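Local coordinates for protein (R)-specific enoyl-CoA hydratase (Pseudomonas aeruginosa, PDB 5CPG) that catalyses the (R)-specific hydration of trans-2-enoyl-CoA to (R)-3-hydroxyacyl-CoA, as a member of the MaoC-like hot-dog fold family, at residues A[17-22]-A[71-76]; A[30-35]-A[57-62]; A[53-58]-A[92-97]; A[86-91]-A[130-135]; A[98-103]-A[119-124]. All coordinates share one frame; numbering follows the deposited sequence. Where two conformers were deposited one is given.

Contacts 1, 4 and 5 involve one antiparallel sheet, which wraps helix 62-73 as in other hot-dog folds. Contact 1 joins strand 16-22 to the end of that helix; contact 5, centred 11 Å away, lies in the adjacent hairpin; contact 4, 12 Å from contact 5 between centres, reaches the strand that meets the second subunit. Contacts 2 and 3 share Ile57 and Ala58, their centres 12 Å apart. Contact 2 lies beside Asp37 and His42, which belong to a sequence matching the hydratase 2 motif, so it probably borders the active site. Glycerol, probably from the crystallisation liquor, lies about 4 Å from the Pro92 side chain and about 3 Å from Thr86's (nearest atoms).

Contact 1 of 5, residues A[17-22]-A[71-76]; sequences AEYTSS and IATVLP
The ring of Tyr19 is the flat group of this contact, and two neighbouring ring carbons do the touching: CD1 meets CG2 of Val74 at 3.9 Å, and CE1 meets OG1 of Thr73, also at 3.9 Å. The Tyr19 and Thr73 side chains cross at about a right angle. With CG anti to the backbone N (chi1 -179°), the Tyr19 ring starts off beside the carbonyl carbon; its OH is hydrogen-bonded to the backbone O of Ser35 in the second subunit. Thr73 OG1 is hydrogen-bonded to Ala69 O, one helical turn back, and meets the Tyr19 ring only by van der Waals contact.

Val74 divides its methyl groups between two partners. While CG2 faces Tyr19, CG1 lies 3.7 Å from CB of Ala17. That same Ala17 CB is 3.8 Å from CB of Leu75, and CD2 of Leu75 comes to 4.0 Å from it. No hydrogen bond passes between the segments, so apolar contact carries the pairing, which buries 201 Å² in all.

The chain leaves the helix at Val74, and Val74 and Leu75 are what meet Ala17. Strand 16-22 is bonded to strand 98-109 through the pairs Ala17-Leu103 and Tyr19-Val101. Outermost of the sheet within this chain, it lies against the C-terminal end of helix 62-73, as expected of a hot-dog fold, in which a sheet wraps round a central helix.

Contact 2 of 5, residues A[30-35]-A[57-62]; sequences LFAAVS and IAHGML
Phe31 CD2 sits over a face of the His59 imidazole, 3.3 Å above its plane and offset toward the rim; the shortest contact runs from Phe31 CD2 to His59 CG, 3.4 Å. Phe31 CG is anti to the backbone N (chi1 -167°), on the side of the carbonyl carbon. The two rings meet obliquely at 43°, centroids 4.9 Å apart. Phe31 CZ touches CB of Met61 at 3.7 Å, and the backbone N of Leu62 lies over a face of the Phe31 ring.

This pairing sets helix 25-35 against the turn that leads into helix 62-73. The sequence following helix 25-35 matches the hydratase 2 motif, which in relatives carries the catalytic residues.

Further out, a type I turn from His59 to Leu62 is closed by Leu62 N to His59 O at 3.0 Å. His59 NE2 is hydrogen-bonded to Asp37 O, and the His59 ring stacks with that of His42. Behind Phe31, its carbonyl O is gripped from opposite faces by Ser35 N and Ser35 OG, the latter at 2.7 Å.

Contact 3 of 5, residues A[53-58]-A[92-97]; sequences FKERIA and PVKLGD
Leu95, Lys94 and Arg56 have the most surface buried here, and Leu95 leads with 80 Å². Its backbone N donates to Arg56 O at 3.0 Å in a nearly straight bond (166°), and its CB rests 3.3 Å from that same Arg56 O. The side chains of Leu95 and Arg56 then lie side by side, pointing the same way, with CD2 of Leu95 3.7 Å from NH2 of Arg56. The Arg56 chain bends at chi3 (-69°), which places NE; NH1 pairs with Glu25 OE2 and also bonds Leu43 O.

Lys94 forms a single backbone bridge with Ile57, their CA atoms 4.1 Å apart. Its side chain crosses that of Glu55 at about a right angle, and Glu55 OE2 touches the aliphatic part: 3.5 Å to Lys94 CB. The N of Lys94 donates to OD2 of Asp97 at 2.7 Å, entering from above the carboxylate plane, within a type II turn from Lys94 to Asp97.

Beyond this pair, Ala58 N donates to Val93 O at 2.8 Å, and water 1 links Ala58 O to Val93 N. The loop before helix 62-73 is thus bridged to the loop between strands 81-89 and 98-109. Both direct hydrogen bonds across the contact run main chain to main chain, while side chains supply packing. Glu55 OE2 and Lys94 NZ are 4.7 Å apart, not in contact, so any attraction between them is probably modest.

Contact 4 of 5, residues A[86-91]-A[130-135]; sequences TLRFTR and DGEAEI
In the hot-dog sheet, antiparallel strands 81-89 and 127-136 pair side by side and bring Arg88 against Asp130 and Glu132, three residues whose side chains share one face. The axes of segments 86-89 and 130-135 approach to 4.7 Å, their N-to-C directions 173° apart. Two main-chain bonds fix the register: Arg88 N reaches Asp130 O at 2.7 Å, and Asp130 N returns to Arg88 O at 3.0 Å. Thr86 N donates to Glu132 O at 2.8 Å, its return bond weak.

The Arg88 chain bends at chi3 (-73°), which places NE, and the guanidinium grips Glu132 end-on. NH1 meets Glu132 OE2 at 2.8 Å and NH2 meets Glu132 OE1 at 3.0 Å, both on the syn sides of a carboxylate nearly coplanar with the guanidinium. Arg88 NH2 also bonds OD2 of Asp130 at 2.9 Å, but here the planes stand 81° apart, the nitrogen above the Asp130 carboxylate. Water 2 accepts from Arg88 NE and donates to Asp130 OD2, so all three guanidinium nitrogens are used. Both acids probably stabilise its charge.

Gly131, having no side chain, lets Thr86 O come to 3.2 Å from its CA. Leu87 projects to the other face, onto Ile67 of helix 62-73 and Met61. A backbone hydrogen bond joins Gly131 to Thr118 of strand 113-121, while Thr86, Leu87 and Arg88 pair with an antiparallel strand of the second subunit.

Contact 5 of 5, residues A[98-103]-A[119-124]; sequences DLKVEL and RVFNQA
Arg119 and Glu102 face each other as a hydrogen-bonded pair in the antiparallel beta hairpin of strands 98-109 and 113-121, part of the hot-dog sheet. The main chains are joined by Glu102 N to Arg119 O at 2.7 Å and Arg119 N to Glu102 O at 3.0 Å; Lys100 and Phe121 form the next such pair.

Followed outward, Arg119 begins with CB 4.1 Å from Glu102 O. Its CG, anti to the carbonyl carbon (chi1 -50°), packs on OD1 of Asp130 in strand 127-136. The chain runs extended as far as NE, and CD passes 3.5 Å from OE1 of Glu102. NE and CZ stay more distant from that oxygen, but NH1 closes the salt bridge to Glu102 OE1 at 2.9 Å. The acceptor is near the guanidinium plane, whereas NH1 stands 56° out of the carboxylate plane. NH1 has a second acidic partner in Glu104, so two carboxylates share this tip.

On the other face, Val120 CG1 lies 3.9 Å from Leu99 CB, and Val120 CG2 lies 4.0 Å from Val101 CG2. Val101 also reaches Leu66 and Ala70 of helix 62-73.

Farther along, Asn122 OD1 accepts from Ala124 N in an Asx turn. Gln123 NE2 is held by Asp97 OD1, while its OE1 takes the N-H of Asp98 at 2.9 Å, the donor 52° out of the amide carbonyl plane.

Contact 1 of 5, residues A[17-22]-A[71-76]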
# COMPACT_ATOMS: atom_id res chain seq x y z
N ALA A 17 -8.61 -11.39 13.90
CA ALA A 17 -8.92 -12.06 12.64
C ALA A 17 -7.62 -12.21 11.88
O ALA A 17 -6.65 -11.52 12.19
CB ALA A 17 -9.93 -11.30 11.83
N GLU A 18 -7.61 -13.11 10.90
CA GLU A 18 -6.42 -13.36 10.12
C GLU A 18 -6.72 -13.34 8.63
O GLU A 18 -7.87 -13.52 8.22
CB GLU A 18 -5.81 -14.72 10.48
CG GLU A 18 -5.27 -14.82 11.90
CD GLU A 18 -4.75 -16.23 12.20
OE1 GLU A 18 -4.96 -17.14 11.35
OE2 GLU A 18 -4.12 -16.42 13.26
N TYR A 19 -5.69 -13.12 7.82
CA TYR A 19 -5.86 -12.93 6.37
C TYR A 19 -4.54 -13.34 5.80
O TYR A 19 -3.51 -12.83 6.23
CB TYR A 19 -6.19 -11.46 6.07
CG TYR A 19 -6.42 -11.13 4.61
CD1 TYR A 19 -7.59 -11.49 3.98
CD2 TYR A 19 -5.46 -10.42 3.88
CE1 TYR A 19 -7.82 -11.19 2.63
CE2 TYR A 19 -5.67 -10.10 2.54
CZ TYR A 19 -6.84 -10.48 1.93
OH TYR A 19 -7.01 -10.16 0.61
N THR A 20 -4.52 -14.32 4.89
CA THR A 20 -3.24 -14.88 4.51
C THR A 20 -3.02 -14.72 3.01
O THR A 20 -3.99 -14.69 2.24
CB THR A 20 -3.13 -16.36 4.84
OG1 THR A 20 -4.21 -17.02 4.18
CG2 THR A 20 -3.13 -16.61 6.34
N SER A 21 -1.76 -14.66 2.60
CA SER A 21 -1.47 -14.48 1.18
C SER A 21 -0.11 -15.06 0.85
O SER A 21 0.85 -14.91 1.60
CB SER A 21 -1.51 -13.00 0.81
OG SER A 21 -1.28 -12.83 -0.58
N SER A 22 -0.01 -15.75 -0.28
CA SER A 22 1.28 -16.24 -0.69
C SER A 22 2.00 -15.15 -1.47
O SER A 22 1.35 -14.37 -2.12
CB SER A 22 1.11 -17.49 -1.54
OG SER A 22 0.22 -17.20 -2.61
N ILE A 71 -8.69 -5.55 6.59
CA ILE A 71 -9.60 -4.69 7.35
C ILE A 71 -10.91 -4.54 6.57
O ILE A 71 -12.03 -4.69 7.09
CB ILE A 71 -8.96 -3.33 7.61
CG1 ILE A 71 -7.74 -3.47 8.55
CG2 ILE A 71 -10.01 -2.30 8.08
CD1 ILE A 71 -7.04 -2.13 8.78
N ALA A 72 -10.77 -4.30 5.27
CA ALA A 72 -11.93 -4.07 4.43
C ALA A 72 -12.78 -5.27 4.14
O ALA A 72 -13.97 -5.09 3.84
CB ALA A 72 -11.47 -3.47 3.09
N THR A 73 -12.20 -6.47 4.19
CA THR A 73 -12.99 -7.67 3.82
C THR A 73 -13.21 -8.65 4.96
O THR A 73 -14.08 -9.54 4.81
CB THR A 73 -12.36 -8.46 2.63
OG1 THR A 73 -11.10 -9.05 2.98
CG2 THR A 73 -12.14 -7.52 1.42
N VAL A 74 -12.48 -8.51 6.06
CA VAL A 74 -12.59 -9.51 7.14
C VAL A 74 -13.00 -8.85 8.45
O VAL A 74 -14.05 -9.20 8.98
CB VAL A 74 -11.28 -10.29 7.37
CG1 VAL A 74 -11.48 -11.33 8.47
CG2 VAL A 74 -10.85 -10.99 6.08
N LEU A 75 -12.22 -7.89 8.96
CA LEU A 75 -12.55 -7.28 10.26
C LEU A 75 -12.18 -5.78 10.30
O LEU A 75 -11.00 -5.43 10.28
CB LEU A 75 -11.84 -8.02 11.38
CG LEU A 75 -12.10 -7.57 12.83
CD1 LEU A 75 -13.49 -8.00 13.27
CD2 LEU A 75 -11.03 -8.02 13.87
N PRO A 76 -13.19 -4.91 10.42
CA PRO A 76 -14.63 -5.21 10.51
C PRO A 76 -15.30 -5.59 9.19
O PRO A 76 -16.43 -6.03 9.19
CB PRO A 76 -15.25 -3.90 11.06
CG PRO A 76 -14.07 -3.08 11.51
CD PRO A 76 -12.96 -3.46 10.59

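Contact 2 of 5, residues A[30-35]-A[57-62]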
# COMPACT_ATOMS: atom_id res chain seq x y z
N LEU A 30 2.13 -7.54 -10.08
CA LEU A 30 0.95 -6.71 -9.94
C LEU A 30 1.28 -5.47 -9.09
O LEU A 30 0.80 -4.36 -9.38
CB LEU A 30 -0.21 -7.49 -9.28
CG LEU A 30 -0.73 -8.56 -10.22
CD1 LEU A 30 -1.57 -9.53 -9.40
CD2 LEU A 30 -1.58 -7.95 -11.37
N PHE A 31 2.07 -5.63 -8.02
CA PHE A 31 2.28 -4.47 -7.16
C PHE A 31 3.12 -3.43 -7.88
O PHE A 31 2.89 -2.22 -7.74
CB PHE A 31 2.92 -4.85 -5.83
CG PHE A 31 2.86 -3.75 -4.83
CD1 PHE A 31 1.76 -3.59 -4.00
CD2 PHE A 31 3.89 -2.82 -4.75
CE1 PHE A 31 1.71 -2.52 -3.09
CE2 PHE A 31 3.84 -1.80 -3.84
CZ PHE A 31 2.74 -1.65 -3.01
N ALA A 32 4.10 -3.90 -8.68
CA ALA A 32 4.94 -3.00 -9.48
C ALA A 32 4.07 -2.23 -10.46
O ALA A 32 4.23 -1.02 -10.65
CB ALA A 32 6.02 -3.76 -10.25
N ALA A 33 3.13 -2.94 -11.06
CA ALA A 33 2.30 -2.34 -12.09
C ALA A 33 1.43 -1.24 -11.53
O ALA A 33 1.23 -0.21 -12.17
CB ALA A 33 1.42 -3.39 -12.78
N VAL A 34 0.89 -1.46 -10.35
CA VAL A 34 -0.06 -0.48 -9.84
C VAL A 34 0.67 0.63 -9.06
O VAL A 34 0.20 1.78 -9.01
CB VAL A 34 -1.13 -1.17 -8.99
CG1 VAL A 34 -0.54 -1.64 -7.65
CG2 VAL A 34 -2.32 -0.19 -8.82
N SER A 35 1.86 0.33 -8.50
CA SER A 35 2.60 1.38 -7.79
C SER A 35 3.47 2.21 -8.73
O SER A 35 3.75 3.40 -8.46
CB SER A 35 3.48 0.76 -6.69
OG SER A 35 4.50 -0.05 -7.24
N ILE A 57 12.61 -9.94 -4.22
CA ILE A 57 11.93 -9.69 -2.94
C ILE A 57 10.68 -8.83 -3.21
O ILE A 57 10.59 -8.14 -4.22
CB ILE A 57 12.85 -8.97 -1.91
CG1 ILE A 57 13.19 -7.56 -2.36
CG2 ILE A 57 14.16 -9.74 -1.72
CD1 ILE A 57 13.99 -6.79 -1.34
N ALA A 58 9.75 -8.85 -2.26
CA ALA A 58 8.49 -8.11 -2.42
C ALA A 58 8.71 -6.66 -2.06
O ALA A 58 9.63 -6.34 -1.30
CB ALA A 58 7.40 -8.72 -1.53
N HIS A 59 7.88 -5.80 -2.60
CA HIS A 59 7.86 -4.41 -2.14
C HIS A 59 7.40 -4.35 -0.70
O HIS A 59 6.45 -5.02 -0.33
CB HIS A 59 6.91 -3.59 -3.02
CG HIS A 59 7.15 -3.73 -4.49
ND1 HIS A 59 6.74 -4.83 -5.22
CD2 HIS A 59 7.69 -2.87 -5.39
CE1 HIS A 59 7.04 -4.65 -6.50
NE2 HIS A 59 7.61 -3.46 -6.62
N GLY A 60 8.07 -3.54 0.11
CA GLY A 60 7.66 -3.45 1.51
C GLY A 60 6.20 -3.11 1.66
O GLY A 60 5.52 -3.66 2.53
N MET A 61 5.71 -2.20 0.82
CA MET A 61 4.35 -1.73 0.95
C MET A 61 3.28 -2.74 0.49
O MET A 61 2.10 -2.48 0.66
CB MET A 61 4.19 -0.41 0.17
CG MET A 61 2.87 0.32 0.29
SD MET A 61 2.44 0.75 1.98
CE MET A 61 3.61 2.08 2.28
N LEU A 62 3.70 -3.88 -0.09
CA LEU A 62 2.75 -4.97 -0.35
C LEU A 62 2.04 -5.34 0.98
O LEU A 62 0.83 -5.62 0.99
CB LEU A 62 3.45 -6.18 -0.97
CG LEU A 62 2.56 -7.43 -1.22
CD1 LEU A 62 1.45 -7.11 -2.20
CD2 LEU A 62 3.40 -8.60 -1.71

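Contact 3 of 5, residues A[53-58]-A[92-97]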
# COMPACT_ATOMS: atom_id res chain seq x y z
N PHE A 53 20.22 -10.60 -1.73
CA PHE A 53 19.09 -11.49 -1.46
C PHE A 53 19.10 -12.75 -2.33
O PHE A 53 18.38 -13.71 -2.02
CB PHE A 53 17.76 -10.74 -1.64
CG PHE A 53 17.67 -9.45 -0.86
CD1 PHE A 53 17.35 -9.45 0.49
CD2 PHE A 53 17.88 -8.23 -1.50
CE1 PHE A 53 17.27 -8.25 1.21
CE2 PHE A 53 17.80 -7.02 -0.79
CZ PHE A 53 17.50 -7.04 0.56
N LYS A 54 19.85 -12.73 -3.43
CA LYS A 54 20.00 -13.89 -4.33
C LYS A 54 18.75 -14.27 -5.11
O LYS A 54 18.79 -15.19 -5.92
CB LYS A 54 20.49 -15.13 -3.55
CG LYS A 54 21.78 -14.89 -2.80
CD LYS A 54 22.92 -14.60 -3.74
CE LYS A 54 24.19 -14.42 -2.93
NZ LYS A 54 25.42 -14.26 -3.79
N GLU A 55 17.65 -13.57 -4.86
CA GLU A 55 16.40 -13.82 -5.52
C GLU A 55 15.55 -12.57 -5.35
O GLU A 55 15.93 -11.66 -4.60
CB GLU A 55 15.67 -15.03 -4.89
CG GLU A 55 15.38 -14.74 -3.42
CD GLU A 55 14.76 -15.92 -2.67
OE1 GLU A 55 14.62 -17.02 -3.24
OE2 GLU A 55 14.42 -15.75 -1.48
N ARG A 56 14.41 -12.51 -6.04
CA ARG A 56 13.58 -11.31 -5.98
C ARG A 56 12.91 -11.17 -4.60
O ARG A 56 12.64 -12.15 -3.91
CB ARG A 56 12.56 -11.32 -7.09
CG ARG A 56 13.13 -10.98 -8.48
CD ARG A 56 12.12 -11.29 -9.56
NE ARG A 56 11.91 -12.72 -9.68
CZ ARG A 56 11.09 -13.27 -10.55
NH1 ARG A 56 10.38 -12.51 -11.37
NH2 ARG A 56 10.95 -14.59 -10.60
N ILE A 57 12.61 -9.94 -4.22
CA ILE A 57 11.93 -9.69 -2.94
C ILE A 57 10.68 -8.83 -3.21
O ILE A 57 10.59 -8.14 -4.22
CB ILE A 57 12.85 -8.97 -1.91
CG1 ILE A 57 13.19 -7.56 -2.36
CG2 ILE A 57 14.16 -9.74 -1.72
CD1 ILE A 57 13.99 -6.79 -1.34
N ALA A 58 9.75 -8.85 -2.26
CA ALA A 58 8.49 -8.11 -2.42
C ALA A 58 8.71 -6.66 -2.06
O ALA A 58 9.63 -6.34 -1.30
CB ALA A 58 7.40 -8.72 -1.53
N PRO A 92 12.47 -8.00 5.63
CA PRO A 92 12.09 -8.13 4.22
C PRO A 92 11.23 -9.36 3.96
O PRO A 92 11.20 -10.34 4.73
CB PRO A 92 13.43 -8.27 3.52
CG PRO A 92 14.31 -8.86 4.55
CD PRO A 92 13.90 -8.30 5.85
N VAL A 93 10.51 -9.30 2.86
CA VAL A 93 9.67 -10.40 2.42
C VAL A 93 10.22 -10.87 1.08
O VAL A 93 10.45 -10.05 0.18
CB VAL A 93 8.22 -9.95 2.26
CG1 VAL A 93 7.33 -11.11 1.73
CG2 VAL A 93 7.68 -9.40 3.62
N LYS A 94 10.43 -12.18 0.95
CA LYS A 94 11.10 -12.68 -0.25
C LYS A 94 10.11 -13.44 -1.12
O LYS A 94 9.06 -13.87 -0.63
CB LYS A 94 12.29 -13.57 0.14
CG LYS A 94 13.32 -12.82 0.99
CD LYS A 94 14.48 -13.70 1.43
CE LYS A 94 14.02 -14.83 2.32
NZ LYS A 94 15.11 -15.39 3.17
N LEU A 95 10.42 -13.54 -2.40
CA LEU A 95 9.67 -14.39 -3.30
C LEU A 95 9.53 -15.77 -2.70
O LEU A 95 10.53 -16.35 -2.24
CB LEU A 95 10.36 -14.46 -4.66
CG LEU A 95 9.69 -15.32 -5.73
CD1 LEU A 95 8.32 -14.74 -6.07
CD2 LEU A 95 10.62 -15.34 -6.96
N GLY A 96 8.31 -16.31 -2.67
CA GLY A 96 8.13 -17.61 -2.04
C GLY A 96 7.86 -17.65 -0.55
O GLY A 96 7.74 -18.72 0.04
N ASP A 97 7.77 -16.48 0.09
CA ASP A 97 7.31 -16.42 1.47
C ASP A 97 5.79 -16.52 1.50
O ASP A 97 5.15 -16.36 0.47
CB ASP A 97 7.76 -15.10 2.13
CG ASP A 97 9.23 -15.10 2.46
OD1 ASP A 97 9.89 -16.15 2.37
OD2 ASP A 97 9.77 -14.03 2.84
O HOH W 1 10.08 -6.82 1.40

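Contact 4 of 5, residues A[86-91]-A[130-135]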
# COMPACT_ATOMS: atom_id res chain seq x y z
N THR A 86 -0.44 3.20 10.36
CA THR A 86 0.99 3.27 10.61
C THR A 86 1.63 1.93 10.30
O THR A 86 1.07 0.91 10.58
CB THR A 86 1.28 3.70 12.05
OG1 THR A 86 0.62 4.95 12.27
CG2 THR A 86 2.77 3.87 12.31
N LEU A 87 2.80 1.97 9.71
CA LEU A 87 3.52 0.76 9.34
C LEU A 87 4.96 0.85 9.77
O LEU A 87 5.66 1.85 9.51
CB LEU A 87 3.46 0.53 7.81
CG LEU A 87 2.05 0.36 7.27
CD1 LEU A 87 2.08 0.51 5.72
CD2 LEU A 87 1.52 -1.03 7.60
N ARG A 88 5.46 -0.21 10.39
CA ARG A 88 6.91 -0.29 10.58
C ARG A 88 7.35 -1.56 9.88
O ARG A 88 6.80 -2.63 10.13
CB ARG A 88 7.25 -0.30 12.06
CG ARG A 88 6.78 0.97 12.77
CD ARG A 88 6.87 0.91 14.29
NE ARG A 88 5.87 0.05 14.95
CZ ARG A 88 4.62 0.44 15.25
NH1 ARG A 88 4.16 1.65 14.93
NH2 ARG A 88 3.81 -0.40 15.87
N PHE A 89 8.34 -1.44 9.01
CA PHE A 89 8.82 -2.56 8.18
C PHE A 89 10.03 -3.20 8.88
O PHE A 89 11.12 -2.63 8.94
CB PHE A 89 9.18 -2.08 6.78
CG PHE A 89 8.06 -1.35 6.08
CD1 PHE A 89 7.00 -2.04 5.49
CD2 PHE A 89 8.08 0.04 6.00
CE1 PHE A 89 5.96 -1.37 4.88
CE2 PHE A 89 7.08 0.73 5.36
CZ PHE A 89 6.00 0.05 4.81
N THR A 90 9.80 -4.38 9.43
CA THR A 90 10.73 -5.01 10.36
C THR A 90 11.69 -5.95 9.67
O THR A 90 12.89 -5.96 9.94
CB THR A 90 9.96 -5.78 11.41
OG1 THR A 90 8.98 -4.91 11.96
CG2 THR A 90 10.93 -6.22 12.56
N ARG A 91 11.14 -6.71 8.73
CA ARG A 91 11.93 -7.71 7.99
C ARG A 91 11.53 -7.69 6.53
O ARG A 91 10.38 -7.47 6.22
CB ARG A 91 11.70 -9.12 8.57
CG ARG A 91 12.27 -9.33 9.99
CD ARG A 91 11.88 -10.69 10.57
NE ARG A 91 12.55 -10.95 11.86
CZ ARG A 91 12.09 -10.52 13.04
NH1 ARG A 91 10.97 -9.81 13.10
NH2 ARG A 91 12.76 -10.81 14.16
N ASP A 130 4.88 -4.28 11.67
CA ASP A 130 4.09 -3.95 12.83
C ASP A 130 3.39 -2.64 12.55
O ASP A 130 3.87 -1.82 11.77
CB ASP A 130 4.98 -3.82 14.08
CG ASP A 130 4.19 -3.80 15.35
OD1 ASP A 130 3.10 -4.41 15.39
OD2 ASP A 130 4.64 -3.12 16.30
N GLY A 131 2.26 -2.42 13.19
CA GLY A 131 1.58 -1.16 12.96
C GLY A 131 0.20 -1.12 13.53
O GLY A 131 -0.27 -2.04 14.18
N GLU A 132 -0.48 0.00 13.30
CA GLU A 132 -1.84 0.12 13.77
C GLU A 132 -2.67 0.97 12.79
O GLU A 132 -2.13 1.81 12.07
CB GLU A 132 -1.84 0.74 15.19
CG GLU A 132 -0.88 1.93 15.40
CD GLU A 132 0.62 1.56 15.68
OE1 GLU A 132 0.93 0.43 16.15
OE2 GLU A 132 1.50 2.44 15.45
N ALA A 133 -3.96 0.66 12.72
CA ALA A 133 -4.89 1.38 11.86
C ALA A 133 -5.90 2.16 12.69
O ALA A 133 -6.27 1.73 13.78
CB ALA A 133 -5.64 0.39 10.97
N GLU A 134 -6.37 3.29 12.16
CA GLU A 134 -7.52 3.97 12.75
C GLU A 134 -8.60 3.88 11.69
O GLU A 134 -8.37 4.19 10.51
CB GLU A 134 -7.21 5.43 13.12
CG GLU A 134 -8.42 6.16 13.80
CD GLU A 134 -8.22 7.70 13.96
OE1 GLU A 134 -7.08 8.21 13.76
OE2 GLU A 134 -9.20 8.40 14.30
N ILE A 135 -9.76 3.38 12.08
CA ILE A 135 -10.89 3.23 11.17
C ILE A 135 -12.18 3.74 11.80
O ILE A 135 -12.27 3.89 13.01
CB ILE A 135 -11.07 1.74 10.76
CG1 ILE A 135 -11.35 0.92 12.02
CG2 ILE A 135 -9.80 1.26 9.98
CD1 ILE A 135 -11.61 -0.59 11.79
O HOH W 2 7.38 -2.14 15.81

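Contact 5 of 5, residues A[98-103]-A[119-124]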
# COMPACT_ATOMS: atom_id res chain seq x y z
N ASP A 98 5.19 -16.79 2.68
CA ASP A 98 3.73 -16.74 2.84
C ASP A 98 3.47 -15.81 4.00
O ASP A 98 4.12 -15.95 5.02
CB ASP A 98 3.13 -18.11 3.15
CG ASP A 98 3.05 -19.01 1.95
OD1 ASP A 98 2.14 -18.81 1.11
OD2 ASP A 98 3.88 -19.95 1.87
N LEU A 99 2.54 -14.90 3.84
CA LEU A 99 2.32 -13.93 4.91
C LEU A 99 0.97 -14.15 5.56
O LEU A 99 -0.00 -14.51 4.93
CB LEU A 99 2.40 -12.49 4.37
CG LEU A 99 3.70 -12.13 3.71
CD1 LEU A 99 3.64 -10.66 3.26
CD2 LEU A 99 4.87 -12.36 4.65
N LYS A 100 0.93 -13.87 6.86
CA LYS A 100 -0.31 -13.87 7.60
C LYS A 100 -0.51 -12.51 8.26
O LYS A 100 0.36 -12.08 9.04
CB LYS A 100 -0.30 -14.97 8.67
CG LYS A 100 -1.50 -14.93 9.60
CD LYS A 100 -1.35 -15.98 10.69
CE LYS A 100 0.04 -15.86 11.36
NZ LYS A 100 0.29 -16.86 12.46
N VAL A 101 -1.57 -11.82 7.87
CA VAL A 101 -1.97 -10.59 8.53
C VAL A 101 -2.79 -10.95 9.75
O VAL A 101 -3.74 -11.76 9.67
CB VAL A 101 -2.82 -9.68 7.62
CG1 VAL A 101 -3.36 -8.51 8.42
CG2 VAL A 101 -1.97 -9.20 6.43
N GLU A 102 -2.40 -10.41 10.89
CA GLU A 102 -3.18 -10.56 12.11
C GLU A 102 -3.75 -9.20 12.51
O GLU A 102 -2.99 -8.26 12.68
CB GLU A 102 -2.33 -11.12 13.24
CG GLU A 102 -3.22 -11.33 14.49
CD GLU A 102 -2.47 -11.62 15.78
OE1 GLU A 102 -1.53 -10.88 16.15
OE2 GLU A 102 -2.86 -12.60 16.45
N LEU A 103 -5.06 -9.13 12.64
CA LEU A 103 -5.71 -7.90 13.09
C LEU A 103 -6.13 -8.10 14.52
O LEU A 103 -6.57 -9.18 14.89
CB LEU A 103 -6.95 -7.57 12.25
CG LEU A 103 -6.72 -7.41 10.75
CD1 LEU A 103 -8.06 -7.08 10.09
CD2 LEU A 103 -5.67 -6.31 10.52
N ARG A 119 -0.60 -6.56 12.31
CA ARG A 119 0.71 -7.20 12.32
C ARG A 119 0.80 -8.16 11.15
O ARG A 119 -0.23 -8.73 10.76
CB ARG A 119 0.94 -7.98 13.63
CG ARG A 119 0.64 -7.13 14.89
CD ARG A 119 0.42 -8.01 16.13
NE ARG A 119 -0.03 -7.19 17.29
CZ ARG A 119 -1.12 -7.42 18.01
NH1 ARG A 119 -1.91 -8.47 17.78
NH2 ARG A 119 -1.41 -6.62 19.03
N VAL A 120 2.00 -8.35 10.62
CA VAL A 120 2.17 -9.30 9.51
C VAL A 120 3.33 -10.21 9.85
O VAL A 120 4.41 -9.75 10.25
CB VAL A 120 2.48 -8.62 8.15
CG1 VAL A 120 2.49 -9.69 7.03
CG2 VAL A 120 1.44 -7.56 7.84
N PHE A 121 3.10 -11.51 9.67
CA PHE A 121 4.10 -12.54 9.95
C PHE A 121 4.36 -13.37 8.73
O PHE A 121 3.46 -13.59 7.94
CB PHE A 121 3.64 -13.47 11.08
CG PHE A 121 3.37 -12.76 12.37
CD1 PHE A 121 2.12 -12.27 12.61
CD2 PHE A 121 4.39 -12.54 13.29
CE1 PHE A 121 1.82 -11.57 13.80
CE2 PHE A 121 4.11 -11.84 14.51
CZ PHE A 121 2.83 -11.36 14.75
N ASN A 122 5.57 -13.88 8.63
CA ASN A 122 5.90 -14.78 7.53
C ASN A 122 5.75 -16.23 7.97
O ASN A 122 5.36 -16.52 9.11
CB ASN A 122 7.30 -14.50 6.98
CG ASN A 122 8.43 -14.78 7.98
OD1 ASN A 122 8.25 -15.50 8.96
ND2 ASN A 122 9.60 -14.21 7.73
N GLN A 123 6.09 -17.13 7.07
CA GLN A 123 5.83 -18.57 7.27
C GLN A 123 6.61 -19.17 8.44
O GLN A 123 6.26 -20.25 8.93
CB GLN A 123 6.12 -19.34 5.96
CG GLN A 123 7.60 -19.40 5.52
CD GLN A 123 8.01 -18.18 4.76
OE1 GLN A 123 7.24 -17.22 4.66
NE2 GLN A 123 9.20 -18.23 4.16
N ALA A 124 7.66 -18.48 8.87
CA ALA A 124 8.52 -18.93 9.96
C ALA A 124 8.10 -18.27 11.28
O ALA A 124 8.73 -18.42 12.34
CB ALA A 124 9.94 -18.62 9.65